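Local coordinates for coiled-coil quantitatively-enriched protein 1 (Schizosaccharomyces pombe, PDB 7CUJ), which helps tether telomeres to the meiotic centrosome as an adaptor in the fission-yeast bouquet, and is required for telomere length regulation and chromosome segregation, at residues A[16-21]-A[61-66]; A[105-110]-A[209-214]; A[175-180]-A[184-189]; A[283-288]-A[302-307]. All coordinates share one frame; numbering follows the deposited sequence.

Contact 1: residues A[16-21]-A[61-66]; sequences LPMSAL and HNIAKH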
loop_
_atom_site.group_PDB
_atom_site.type_symbol
_atom_site.label_atom_id
_atom_site.label_comp_id
_atom_site.label_asym_id
_atom_site.label_seq_id
_atom_site.Cartn_x
_atom_site.Cartn_y
_atom_site.Cartn_z
ATOM N N LEU A 16 26.918 -6.227 -14.773
ATOM C CA LEU A 16 27.184 -4.803 -14.893
ATOM C C LEU A 16 26.460 -4.066 -13.771
ATOM O O LEU A 16 25.304 -4.369 -13.473
ATOM C CB LEU A 16 26.686 -4.319 -16.259
ATOM C CG LEU A 16 27.449 -4.843 -17.475
ATOM C CD1 LEU A 16 26.658 -4.600 -18.749
ATOM C CD2 LEU A 16 28.822 -4.198 -17.573
ATOM N N PRO A 17 27.101 -3.066 -13.126
ATOM C CA PRO A 17 26.500 -2.399 -11.970
ATOM C C PRO A 17 25.415 -1.401 -12.370
ATOM O O PRO A 17 25.463 -0.820 -13.453
ATOM C CB PRO A 17 27.695 -1.673 -11.331
ATOM C CG PRO A 17 28.622 -1.382 -12.497
ATOM C CD PRO A 17 28.429 -2.529 -13.470
ATOM N N MET A 18 24.436 -1.213 -11.476
ATOM C CA MET A 18 23.380 -0.235 -11.682
ATOM C C MET A 18 23.877 1.143 -11.251
ATOM O O MET A 18 24.715 1.262 -10.358
ATOM C CB MET A 18 22.123 -0.583 -10.875
ATOM C CG MET A 18 21.512 -1.926 -11.223
ATOM S SD MET A 18 19.821 -2.073 -10.582
ATOM C CE MET A 18 18.888 -1.549 -12.018
ATOM N N SER A 19 23.332 2.180 -11.895
ATOM C CA SER A 19 23.629 3.561 -11.554
ATOM C C SER A 19 22.881 3.952 -10.281
ATOM O O SER A 19 21.978 3.239 -9.847
ATOM C CB SER A 19 23.261 4.465 -12.695
ATOM O OG SER A 19 21.975 4.134 -13.196
ATOM N N ALA A 20 23.259 5.100 -9.703
ATOM C CA ALA A 20 22.608 5.629 -8.514
ATOM C C ALA A 20 21.120 5.849 -8.785
ATOM O O ALA A 20 20.289 5.568 -7.923
ATOM C CB ALA A 20 23.290 6.896 -8.058
ATOM N N LEU A 21 20.805 6.326 -9.998
ATOM C CA LEU A 21 19.448 6.606 -10.448
ATOM C C LEU A 21 18.625 5.320 -10.442
ATOM O O LEU A 21 17.506 5.302 -9.937
ATOM C CB LEU A 21 19.511 7.184 -11.869
ATOM C CG LEU A 21 18.363 8.091 -12.323
ATOM C CD1 LEU A 21 18.243 8.074 -13.838
ATOM C CD2 LEU A 21 17.031 7.724 -11.687
ATOM N N HIS A 61 12.021 -4.685 -14.730
ATOM C CA HIS A 61 12.627 -4.946 -16.027
ATOM C C HIS A 61 12.978 -3.634 -16.722
ATOM O O HIS A 61 14.077 -3.501 -17.259
ATOM C CB HIS A 61 11.704 -5.794 -16.913
ATOM C CG HIS A 61 11.809 -7.259 -16.661
ATOM N ND1 HIS A 61 13.019 -7.924 -16.673
ATOM C CD2 HIS A 61 10.866 -8.190 -16.407
ATOM C CE1 HIS A 61 12.816 -9.201 -16.426
ATOM N NE2 HIS A 61 11.504 -9.391 -16.262
ATOM N N ASN A 62 12.040 -2.676 -16.699
ATOM C CA ASN A 62 12.192 -1.422 -17.423
ATOM C C ASN A 62 13.367 -0.623 -16.863
ATOM O O ASN A 62 14.185 -0.118 -17.629
ATOM C CB ASN A 62 10.903 -0.592 -17.438
ATOM C CG ASN A 62 9.777 -1.244 -18.211
ATOM O OD1 ASN A 62 9.999 -2.170 -18.992
ATOM N ND2 ASN A 62 8.560 -0.771 -17.992
ATOM N N ILE A 63 13.433 -0.521 -15.527
ATOM C CA ILE A 63 14.502 0.189 -14.840
ATOM C C ILE A 63 15.846 -0.435 -15.216
ATOM O O ILE A 63 16.833 0.276 -15.395
ATOM C CB ILE A 63 14.258 0.209 -13.314
ATOM C CG1 ILE A 63 13.039 1.068 -12.955
ATOM C CG2 ILE A 63 15.500 0.657 -12.554
ATOM C CD1 ILE A 63 12.394 0.721 -11.628
ATOM N N ALA A 64 15.856 -1.767 -15.358
ATOM C CA ALA A 64 17.061 -2.524 -15.655
ATOM C C ALA A 64 17.457 -2.353 -17.121
ATOM O O ALA A 64 18.627 -2.498 -17.464
ATOM C CB ALA A 64 16.860 -3.979 -15.302
ATOM N N LYS A 65 16.477 -2.059 -17.984
ATOM C CA LYS A 65 16.763 -1.780 -19.384
ATOM C C LYS A 65 17.383 -0.391 -19.492
ATOM O O LYS A 65 18.543 -0.260 -19.878
ATOM C CB LYS A 65 15.504 -1.903 -20.246
ATOM C CG LYS A 65 15.040 -3.327 -20.506
ATOM C CD LYS A 65 13.717 -3.394 -21.239
ATOM C CE LYS A 65 12.817 -4.488 -20.698
ATOM N NZ LYS A 65 11.500 -4.504 -21.378
ATOM N N HIS A 66 16.605 0.634 -19.125
ATOM C CA HIS A 66 17.111 1.995 -19.048
ATOM C C HIS A 66 16.174 2.849 -18.203
ATOM O O HIS A 66 14.965 2.828 -18.414
ATOM C CB HIS A 66 17.272 2.597 -20.449
ATOM C CG HIS A 66 18.317 3.657 -20.512
ATOM N ND1 HIS A 66 19.549 3.435 -21.087
ATOM C CD2 HIS A 66 18.333 4.930 -20.062
ATOM C CE1 HIS A 66 20.274 4.532 -21.007
ATOM N NE2 HIS A 66 19.551 5.463 -20.377
#
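Met18 meets Ile63 and Ala64 through a single atom, its terminal methyl. CE lies 4.1 Å from Ile63 CG2, and the same CE is 4.2 Å from Ala64 CA, so the methyl rests on the last turn of helix 47-65 at the junction of a branched side chain and the backbone. The course of the Met18 chain explains this: CG and the sulfur continue in an extended line, then the chain bends at the sulfur (chi3 94°), turning CE onto the helix. The Met18 and Ile63 side chains cross at about a right angle, and CG2 is the Ile63 branch that does the touching. All three residues are buried, and helix 20-32 adds Met25, Met26 and Leu29 against Ile63.

Away from that methyl the two segments part. The nearest CA atoms, those of Met18 and Ala64, are 7.8 Å apart, and no hydrogen bond passes directly between the segments; Gln22 instead spans them, its NE2 bonded to Ile63 O and its OE1 to Ser19 N. The side toward Ala20 turns to solvent, while Ser19, at the N-cap of helix 20-32, bonds through OG to Asn100 O. The Gln22 to Ser19 N bond is one half of a capping box, here at the turn from strand 11-16 into the first helix of a parallel alpha/beta domain, itself one piece of a longer protein.

Contact 2: residues A[105-110]-A[209-214]; sequences LFLQEL and LRLIHL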
loop_
_atom_site.group_PDB
_atom_site.type_symbol
_atom_site.label_atom_id
_atom_site.label_comp_id
_atom_site.label_asym_id
_atom_site.label_seq_id
_atom_site.Cartn_x
_atom_site.Cartn_y
_atom_site.Cartn_z
ATOM N N LEU A 105 27.311 1.829 -22.013
ATOM C CA LEU A 105 28.734 2.095 -21.876
ATOM C C LEU A 105 29.533 0.838 -22.211
ATOM O O LEU A 105 30.562 0.922 -22.880
ATOM C CB LEU A 105 29.040 2.588 -20.456
ATOM C CG LEU A 105 30.514 2.862 -20.150
ATOM C CD1 LEU A 105 31.091 3.922 -21.077
ATOM C CD2 LEU A 105 30.698 3.273 -18.697
ATOM N N PHE A 106 29.045 -0.321 -21.744
ATOM C CA PHE A 106 29.689 -1.592 -22.030
ATOM C C PHE A 106 29.803 -1.792 -23.540
ATOM O O PHE A 106 30.880 -2.108 -24.040
ATOM C CB PHE A 106 28.952 -2.761 -21.370
ATOM C CG PHE A 106 29.434 -4.117 -21.816
ATOM C CD1 PHE A 106 30.556 -4.698 -21.239
ATOM C CD2 PHE A 106 28.787 -4.802 -22.837
ATOM C CE1 PHE A 106 31.011 -5.940 -21.662
ATOM C CE2 PHE A 106 29.245 -6.042 -23.260
ATOM C CZ PHE A 106 30.357 -6.608 -22.673
ATOM N N LEU A 107 28.684 -1.599 -24.248
ATOM C CA LEU A 107 28.613 -1.852 -25.679
ATOM C C LEU A 107 29.541 -0.902 -26.434
ATOM O O LEU A 107 30.160 -1.299 -27.419
ATOM C CB LEU A 107 27.160 -1.721 -26.146
ATOM C CG LEU A 107 26.237 -2.876 -25.752
ATOM C CD1 LEU A 107 24.786 -2.531 -26.042
ATOM C CD2 LEU A 107 26.628 -4.165 -26.459
ATOM N N GLN A 108 29.644 0.342 -25.950
ATOM C CA GLN A 108 30.508 1.348 -26.547
ATOM C C GLN A 108 31.965 0.912 -26.423
ATOM O O GLN A 108 32.695 0.900 -27.412
ATOM C CB GLN A 108 30.304 2.699 -25.858
ATOM C CG GLN A 108 31.025 3.855 -26.539
ATOM C CD GLN A 108 31.367 4.956 -25.565
ATOM O OE1 GLN A 108 32.285 4.836 -24.757
ATOM N NE2 GLN A 108 30.629 6.050 -25.641
ATOM N N GLU A 109 32.366 0.552 -25.197
ATOM C CA GLU A 109 33.755 0.269 -24.868
ATOM C C GLU A 109 34.182 -1.073 -25.456
ATOM O O GLU A 109 35.373 -1.300 -25.659
ATOM C CB GLU A 109 33.980 0.302 -23.354
ATOM C CG GLU A 109 33.793 1.676 -22.730
ATOM C CD GLU A 109 34.819 2.739 -23.090
ATOM O OE1 GLU A 109 35.938 2.376 -23.517
ATOM O OE2 GLU A 109 34.497 3.935 -22.930
ATOM N N LEU A 110 33.207 -1.953 -25.723
ATOM C CA LEU A 110 33.496 -3.250 -26.317
ATOM C C LEU A 110 34.042 -3.056 -27.729
ATOM O O LEU A 110 35.109 -3.570 -28.050
ATOM C CB LEU A 110 32.236 -4.123 -26.320
ATOM C CG LEU A 110 32.416 -5.541 -26.867
ATOM C CD1 LEU A 110 33.277 -6.387 -25.938
ATOM C CD2 LEU A 110 31.070 -6.210 -27.102
ATOM N N LEU A 209 25.893 -14.075 -24.931
ATOM C CA LEU A 209 26.288 -13.172 -23.863
ATOM C C LEU A 209 25.028 -12.541 -23.280
ATOM O O LEU A 209 24.139 -12.135 -24.026
ATOM C CB LEU A 209 27.204 -12.095 -24.455
ATOM C CG LEU A 209 28.711 -12.348 -24.375
ATOM C CD1 LEU A 209 29.076 -13.772 -24.768
ATOM C CD2 LEU A 209 29.464 -11.348 -25.240
ATOM N N ARG A 210 24.960 -12.466 -21.946
ATOM C CA ARG A 210 23.839 -11.834 -21.268
ATOM C C ARG A 210 24.340 -10.649 -20.448
ATOM O O ARG A 210 25.204 -10.805 -19.589
ATOM C CB ARG A 210 23.101 -12.833 -20.371
ATOM C CG ARG A 210 22.400 -13.955 -21.123
ATOM C CD ARG A 210 21.419 -14.689 -20.229
ATOM N NE ARG A 210 22.070 -15.384 -19.126
ATOM C CZ ARG A 210 21.432 -15.954 -18.109
ATOM N NH1 ARG A 210 20.113 -15.913 -18.045
ATOM N NH2 ARG A 210 22.113 -16.565 -17.158
ATOM N N LEU A 211 23.792 -9.466 -20.742
ATOM C CA LEU A 211 24.005 -8.280 -19.930
ATOM C C LEU A 211 22.988 -8.317 -18.790
ATOM O O LEU A 211 21.784 -8.214 -19.024
ATOM C CB LEU A 211 23.814 -7.038 -20.811
ATOM C CG LEU A 211 25.009 -6.582 -21.656
ATOM C CD1 LEU A 211 25.883 -7.742 -22.112
ATOM C CD2 LEU A 211 24.549 -5.755 -22.845
ATOM N N ILE A 212 23.494 -8.501 -17.565
ATOM C CA ILE A 212 22.661 -8.650 -16.385
ATOM C C ILE A 212 23.100 -7.619 -15.351
ATOM O O ILE A 212 24.254 -7.613 -14.929
ATOM C CB ILE A 212 22.735 -10.092 -15.839
ATOM C CG1 ILE A 212 22.179 -11.100 -16.851
ATOM C CG2 ILE A 212 22.024 -10.193 -14.497
ATOM C CD1 ILE A 212 22.384 -12.550 -16.472
ATOM N N HIS A 213 22.166 -6.751 -14.948
ATOM C CA HIS A 213 22.461 -5.740 -13.945
ATOM C C HIS A 213 22.558 -6.380 -12.563
ATOM O O HIS A 213 21.671 -7.133 -12.160
ATOM C CB HIS A 213 21.437 -4.599 -13.984
ATOM C CG HIS A 213 21.883 -3.435 -14.801
ATOM N ND1 HIS A 213 21.147 -2.959 -15.866
ATOM C CD2 HIS A 213 22.983 -2.659 -14.721
ATOM C CE1 HIS A 213 21.775 -1.935 -16.407
ATOM N NE2 HIS A 213 22.902 -1.728 -15.722
ATOM N N LEU A 214 23.647 -6.060 -11.856
ATOM C CA LEU A 214 23.897 -6.578 -10.521
ATOM C C LEU A 214 22.857 -6.008 -9.558
ATOM O O LEU A 214 22.699 -4.790 -9.450
ATOM C CB LEU A 214 25.318 -6.205 -10.082
ATOM C CG LEU A 214 26.460 -6.973 -10.751
ATOM C CD1 LEU A 214 27.774 -6.219 -10.606
ATOM C CD2 LEU A 214 26.598 -8.368 -10.164
#
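Leu211 reaches from strand 208-213 between two neighbouring side chains of helix 102-112, one methyl to each. CD1 approaches the Phe106 ring, 3.9 Å from CE2 and 4.2 Å from CD2 of that residue, so the methyl meets the CD2-CE2 bond of the ring at a slant. The two side chains cross obliquely. CD2 of Leu211 takes the other direction and lies 4.4 Å from Leu107 CG, a looser approach. Phe106 is brought within range because its CG stands opposite the backbone N (chi1 170°), extending the ring from the helix toward the strand, across a gap of 9.0 Å between the CA atoms of Phe106 and Leu211.

This is a helix laid on one face of a parallel sheet, in the layered manner of an alpha/beta fold, and Leu211 belongs to a strand bonded on its two edges to strands 11-16 and 184-188. Ile14 of strand 11-16 and Ile285 of helix 275-294 also pack on Phe106. The alternate residues Arg210 and Ile212 face the other side of the strand, where Ile212 CD1 covers the middle of the Arg210 guanidinium at 3.8 Å. That guanidinium also forms a salt bridge with Asp13 and a cation-pi contact with Tyr194.

Contact 3: residues A[175-180]-A[184-189]; sequences HFLQSC and SATIFY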
loop_
_atom_site.group_PDB
_atom_site.type_symbol
_atom_site.label_atom_id
_atom_site.label_comp_id
_atom_site.label_asym_id
_atom_site.label_seq_id
_atom_site.Cartn_x
_atom_site.Cartn_y
_atom_site.Cartn_z
ATOM N N HIS A 175 15.771 -18.271 -38.075
ATOM C CA HIS A 175 16.073 -18.879 -39.360
ATOM C C HIS A 175 17.526 -18.596 -39.733
ATOM O O HIS A 175 18.211 -19.464 -40.273
ATOM C CB HIS A 175 15.107 -18.358 -40.437
ATOM C CG HIS A 175 13.662 -18.603 -40.146
ATOM N ND1 HIS A 175 12.946 -19.614 -40.760
ATOM C CD2 HIS A 175 12.795 -17.969 -39.327
ATOM C CE1 HIS A 175 11.702 -19.596 -40.325
ATOM N NE2 HIS A 175 11.583 -18.596 -39.443
ATOM N N PHE A 176 17.980 -17.375 -39.420
ATOM C CA PHE A 176 19.291 -16.878 -39.813
ATOM C C PHE A 176 20.313 -17.137 -38.706
ATOM O O PHE A 176 21.482 -16.784 -38.848
ATOM C CB PHE A 176 19.202 -15.396 -40.198
ATOM C CG PHE A 176 18.525 -15.091 -41.514
ATOM C CD1 PHE A 176 17.436 -15.834 -41.956
ATOM C CD2 PHE A 176 18.955 -14.035 -42.306
ATOM C CE1 PHE A 176 16.813 -15.544 -43.162
ATOM C CE2 PHE A 176 18.329 -13.742 -43.509
ATOM C CZ PHE A 176 17.260 -14.497 -43.936
ATOM N N LEU A 177 19.858 -17.755 -37.606
ATOM C CA LEU A 177 20.738 -18.212 -36.540
ATOM C C LEU A 177 20.913 -19.728 -36.637
ATOM O O LEU A 177 21.137 -20.401 -35.631
ATOM C CB LEU A 177 20.173 -17.786 -35.179
ATOM C CG LEU A 177 20.255 -16.294 -34.853
ATOM C CD1 LEU A 177 19.292 -15.929 -33.734
ATOM C CD2 LEU A 177 21.673 -15.881 -34.490
ATOM N N GLN A 178 20.806 -20.246 -37.870
ATOM C CA GLN A 178 21.100 -21.634 -38.201
ATOM C C GLN A 178 22.226 -21.679 -39.236
ATOM O O GLN A 178 22.935 -22.679 -39.329
ATOM C CB GLN A 178 19.856 -22.344 -38.747
ATOM C CG GLN A 178 18.811 -22.696 -37.690
ATOM C CD GLN A 178 18.647 -24.177 -37.438
ATOM O OE1 GLN A 178 18.899 -25.015 -38.305
ATOM N NE2 GLN A 178 18.198 -24.513 -36.239
ATOM N N SER A 179 22.396 -20.579 -39.985
ATOM C CA SER A 179 23.283 -20.533 -41.142
ATOM C C SER A 179 24.649 -19.940 -40.790
ATOM O O SER A 179 25.672 -20.408 -41.290
ATOM C CB SER A 179 22.643 -19.786 -42.285
ATOM O OG SER A 179 22.330 -18.454 -41.904
ATOM N N CYS A 180 24.647 -18.913 -39.926
ATOM C CA CYS A 180 25.847 -18.167 -39.572
ATOM C C CYS A 180 26.449 -18.610 -38.234
ATOM O O CYS A 180 27.362 -17.946 -37.749
ATOM C CB CYS A 180 25.572 -16.666 -39.531
ATOM S SG CYS A 180 26.249 -15.753 -40.943
ATOM N N SER A 184 28.532 -16.016 -35.868
ATOM C CA SER A 184 27.523 -15.087 -35.369
ATOM C C SER A 184 27.381 -15.189 -33.848
ATOM O O SER A 184 26.899 -16.199 -33.336
ATOM C CB SER A 184 26.190 -15.278 -36.063
ATOM O OG SER A 184 25.652 -16.568 -35.800
ATOM N N ALA A 185 27.794 -14.128 -33.137
ATOM C CA ALA A 185 27.699 -14.062 -31.684
ATOM C C ALA A 185 26.405 -13.356 -31.271
ATOM O O ALA A 185 25.899 -12.516 -32.013
ATOM C CB ALA A 185 28.923 -13.380 -31.121
ATOM N N THR A 186 25.881 -13.701 -30.084
ATOM C CA THR A 186 24.572 -13.238 -29.638
ATOM C C THR A 186 24.670 -12.554 -28.274
ATOM O O THR A 186 25.205 -13.121 -27.324
ATOM C CB THR A 186 23.548 -14.381 -29.597
ATOM O OG1 THR A 186 23.585 -15.065 -30.849
ATOM C CG2 THR A 186 22.135 -13.908 -29.333
ATOM N N ILE A 187 24.125 -11.333 -28.191
ATOM C CA ILE A 187 24.070 -10.570 -26.953
ATOM C C ILE A 187 22.609 -10.302 -26.598
ATOM O O ILE A 187 21.835 -9.823 -27.426
ATOM C CB ILE A 187 24.865 -9.251 -27.062
ATOM C CG1 ILE A 187 26.303 -9.477 -27.534
ATOM C CG2 ILE A 187 24.822 -8.487 -25.745
ATOM C CD1 ILE A 187 26.936 -8.260 -28.170
ATOM N N PHE A 188 22.250 -10.605 -25.347
ATOM C CA PHE A 188 20.962 -10.210 -24.804
ATOM C C PHE A 188 21.148 -8.956 -23.960
ATOM O O PHE A 188 21.815 -8.993 -22.927
ATOM C CB PHE A 188 20.330 -11.362 -24.025
ATOM C CG PHE A 188 19.820 -12.461 -24.919
ATOM C CD1 PHE A 188 18.516 -12.439 -25.392
ATOM C CD2 PHE A 188 20.657 -13.487 -25.332
ATOM C CE1 PHE A 188 18.051 -13.438 -26.234
ATOM C CE2 PHE A 188 20.193 -14.484 -26.175
ATOM C CZ PHE A 188 18.890 -14.458 -26.623
ATOM N N TYR A 189 20.566 -7.847 -24.435
ATOM C CA TYR A 189 20.651 -6.582 -23.724
ATOM C C TYR A 189 19.992 -6.719 -22.351
ATOM O O TYR A 189 20.448 -6.118 -21.383
ATOM C CB TYR A 189 20.050 -5.439 -24.548
ATOM C CG TYR A 189 20.097 -4.094 -23.865
ATOM C CD1 TYR A 189 21.184 -3.247 -24.030
ATOM C CD2 TYR A 189 19.065 -3.671 -23.039
ATOM C CE1 TYR A 189 21.239 -2.013 -23.400
ATOM C CE2 TYR A 189 19.104 -2.440 -22.403
ATOM C CZ TYR A 189 20.196 -1.609 -22.583
ATOM O OH TYR A 189 20.243 -0.396 -21.963
#
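Ser184 OG donates a hydrogen bond to Cys180 O at 2.9 Å, though the geometry makes it a weak one. The backbone N of Ser184 comes equally near this carbonyl but at an angle too poor for bonding, which leaves the hydroxyl as the donor. With chi1 at 63°, OG is flanked by both the N and C of its own backbone, which turns it back to Cys180 O; the same OG is 3.7 Å from Cys180 CB. The link spans a three-residue connection. That connection leads into strand 184-188, completing a beta-alpha-beta crossover from strand 162-166 through helix 170-173 that passes over strand 121-126, which lies between the two in the parallel sheet. Leu177 reaches from the loop toward the start of the strand: its CD2 methyl lies 4.2 Å from both Ser184 OG and Thr186 OG1, and the Leu177 and Thr186 side chains approach at a slant. The Thr186 hydroxyl has its polar partner elsewhere, in Ser206 OG, while Phe123 of strand 121-126 packs on Leu177.

Contact 4: residues A[283-288]-A[302-307]; sequences RDIAKN and WPLPPL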
loop_
_atom_site.group_PDB
_atom_site.type_symbol
_atom_site.label_atom_id
_atom_site.label_comp_id
_atom_site.label_asym_id
_atom_site.label_seq_id
_atom_site.Cartn_x
_atom_site.Cartn_y
_atom_site.Cartn_z
ATOM N N ARG A 283 34.585 -0.507 -18.116
ATOM C CA ARG A 283 35.619 -0.509 -19.137
ATOM C C ARG A 283 36.490 -1.754 -19.000
ATOM O O ARG A 283 36.816 -2.388 -20.000
ATOM C CB ARG A 283 36.452 0.774 -19.064
ATOM C CG ARG A 283 35.744 1.980 -19.662
ATOM C CD ARG A 283 36.388 3.309 -19.338
ATOM N NE ARG A 283 35.575 4.384 -19.891
ATOM C CZ ARG A 283 35.929 5.662 -19.945
ATOM N NH1 ARG A 283 37.103 6.052 -19.478
ATOM N NH2 ARG A 283 35.105 6.549 -20.474
ATOM N N ASP A 284 36.846 -2.098 -17.756
ATOM C CA ASP A 284 37.694 -3.244 -17.469
ATOM C C ASP A 284 36.989 -4.536 -17.874
ATOM O O ASP A 284 37.630 -5.453 -18.387
ATOM C CB ASP A 284 38.171 -3.246 -16.014
ATOM C CG ASP A 284 39.301 -2.265 -15.740
ATOM O OD1 ASP A 284 39.408 -1.263 -16.482
ATOM O OD2 ASP A 284 40.072 -2.511 -14.788
ATOM N N ILE A 285 35.669 -4.594 -17.652
ATOM C CA ILE A 285 34.880 -5.738 -18.080
ATOM C C ILE A 285 34.847 -5.778 -19.607
ATOM O O ILE A 285 34.969 -6.848 -20.197
ATOM C CB ILE A 285 33.470 -5.736 -17.449
ATOM C CG1 ILE A 285 33.524 -6.036 -15.948
ATOM C CG2 ILE A 285 32.550 -6.709 -18.171
ATOM C CD1 ILE A 285 32.287 -5.611 -15.187
ATOM N N ALA A 286 34.714 -4.600 -20.232
ATOM C CA ALA A 286 34.593 -4.485 -21.678
ATOM C C ALA A 286 35.899 -4.874 -22.370
ATOM O O ALA A 286 35.874 -5.582 -23.376
ATOM C CB ALA A 286 34.160 -3.090 -22.055
ATOM N N LYS A 287 37.030 -4.404 -21.827
ATOM C CA LYS A 287 38.350 -4.718 -22.354
ATOM C C LYS A 287 38.578 -6.228 -22.311
ATOM O O LYS A 287 39.034 -6.813 -23.291
ATOM C CB LYS A 287 39.438 -3.966 -21.580
ATOM C CG LYS A 287 39.561 -2.485 -21.917
ATOM C CD LYS A 287 40.437 -1.698 -20.966
ATOM C CE LYS A 287 40.514 -0.232 -21.339
ATOM N NZ LYS A 287 41.364 0.536 -20.400
ATOM N N ASN A 288 38.226 -6.840 -21.171
ATOM C CA ASN A 288 38.438 -8.256 -20.913
ATOM C C ASN A 288 37.649 -9.116 -21.898
ATOM O O ASN A 288 38.173 -10.108 -22.400
ATOM C CB ASN A 288 38.079 -8.632 -19.472
ATOM C CG ASN A 288 39.230 -8.467 -18.505
ATOM O OD1 ASN A 288 39.672 -9.437 -17.896
ATOM N ND2 ASN A 288 39.723 -7.249 -18.356
ATOM N N TRP A 302 37.497 -17.762 -20.019
ATOM C CA TRP A 302 36.488 -16.759 -19.714
ATOM C C TRP A 302 36.924 -15.957 -18.489
ATOM O O TRP A 302 37.133 -16.532 -17.423
ATOM C CB TRP A 302 35.138 -17.452 -19.494
ATOM C CG TRP A 302 34.036 -16.556 -19.023
ATOM C CD1 TRP A 302 33.424 -16.579 -17.803
ATOM C CD2 TRP A 302 33.394 -15.508 -19.774
ATOM N NE1 TRP A 302 32.452 -15.619 -17.743
ATOM C CE2 TRP A 302 32.408 -14.946 -18.936
ATOM C CE3 TRP A 302 33.554 -14.992 -21.066
ATOM C CZ2 TRP A 302 31.590 -13.893 -19.349
ATOM C CZ3 TRP A 302 32.748 -13.951 -21.473
ATOM C CH2 TRP A 302 31.780 -13.409 -20.624
ATOM N N PRO A 303 37.098 -14.618 -18.601
ATOM C CA PRO A 303 37.744 -13.834 -17.547
ATOM C C PRO A 303 36.857 -13.256 -16.442
ATOM O O PRO A 303 37.370 -12.682 -15.483
ATOM C CB PRO A 303 38.366 -12.698 -18.373
ATOM C CG PRO A 303 37.341 -12.441 -19.459
ATOM C CD PRO A 303 36.733 -13.796 -19.767
ATOM N N LEU A 304 35.534 -13.412 -16.569
ATOM C CA LEU A 304 34.612 -12.773 -15.639
ATOM C C LEU A 304 34.199 -13.749 -14.541
ATOM O O LEU A 304 33.953 -14.925 -14.810
ATOM C CB LEU A 304 33.383 -12.259 -16.398
ATOM C CG LEU A 304 33.633 -11.163 -17.437
ATOM C CD1 LEU A 304 32.318 -10.571 -17.918
ATOM C CD2 LEU A 304 34.530 -10.064 -16.882
ATOM N N PRO A 305 34.084 -13.295 -13.269
ATOM C CA PRO A 305 33.494 -14.126 -12.222
ATOM C C PRO A 305 32.005 -14.249 -12.533
ATOM O O PRO A 305 31.429 -13.363 -13.161
ATOM C CB PRO A 305 33.711 -13.310 -10.940
ATOM C CG PRO A 305 33.799 -11.878 -11.422
ATOM C CD PRO A 305 34.473 -11.963 -12.778
ATOM N N PRO A 306 31.334 -15.347 -12.121
ATOM C CA PRO A 306 29.903 -15.498 -12.367
ATOM C C PRO A 306 29.155 -14.558 -11.424
ATOM O O PRO A 306 29.743 -14.024 -10.489
ATOM C CB PRO A 306 29.653 -16.970 -12.011
ATOM C CG PRO A 306 30.683 -17.273 -10.949
ATOM C CD PRO A 306 31.902 -16.477 -11.366
ATOM N N LEU A 307 27.865 -14.344 -11.690
ATOM C CA LEU A 307 27.048 -13.533 -10.803
ATOM C C LEU A 307 26.938 -14.239 -9.457
ATOM O O LEU A 307 26.777 -15.458 -9.415
ATOM C CB LEU A 307 25.668 -13.332 -11.436
ATOM C CG LEU A 307 25.645 -12.453 -12.684
ATOM C CD1 LEU A 307 24.367 -12.685 -13.470
ATOM C CD2 LEU A 307 25.782 -10.986 -12.315
#
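Ile285 and Leu304 form the apolar half of this contact, with CG2 of Ile285 facing the forked end of Leu304. That CG2 lies 3.9 Å from Leu304 CD1 and almost as near to CD2, so one methyl sits against two, and the side chains cross at about a right angle. One turn on, Asn288 runs alongside Pro303 in the opposite direction. Asn288 OD1 is 3.5 Å from Pro303 CB, and the ring's CG is 3.9 Å from Asn288 CB; these are van der Waals contacts, and no hydrogen bond joins the two segments.

The pairings run in opposite order, Ile285 with Leu304 and Asn288 with Pro303: the chain turns back after helix 275-294 and crosses its side on a slant, meeting Asn288 before Ile285, as a proline-rich segment without regular secondary structure, extended from Leu304 onward. Behind this first shell, the Asn288 amide is steadied by its own helix: ND2 donates to Asp284 O at 2.8 Å, a weak bond bent to 126°. Pro303 in turn is backed by Trp302, Pro303 CD lying 3.4 Å over the Trp302 indole, near its rim, and Trp292 meets Trp302 edge-to-face. Further out, Ile14 of strand 11-16 touches both Ile285 and Leu304, and Phe106 packs against Ile285. Residues 302-306 also touch a crystal neighbour, which may influence their course.

How the contacts relate
From the N terminus, contact 1 closes first, joining the exit of strand 11-16 to the end of helix 47-65 across a largely helical loop. Contact 2 then spans 98 residues between helix 102-112 and strand 208-213. Contact 3, a short local closure at strand 184-188, falls wholly within that span. Contact 4 follows in series, folding segment 302-307 back onto helix 275-294; none of the loops cross. The sheet ties the first three together: Leu16 N lies 3.0 Å from Ile212 O, linking contacts 1 and 2, and Leu209 N lies 2.7 Å from Thr186 O, linking contacts 2 and 3. Contact 4 joins contact 2 by packing of Leu307 on Ile212 and Leu214.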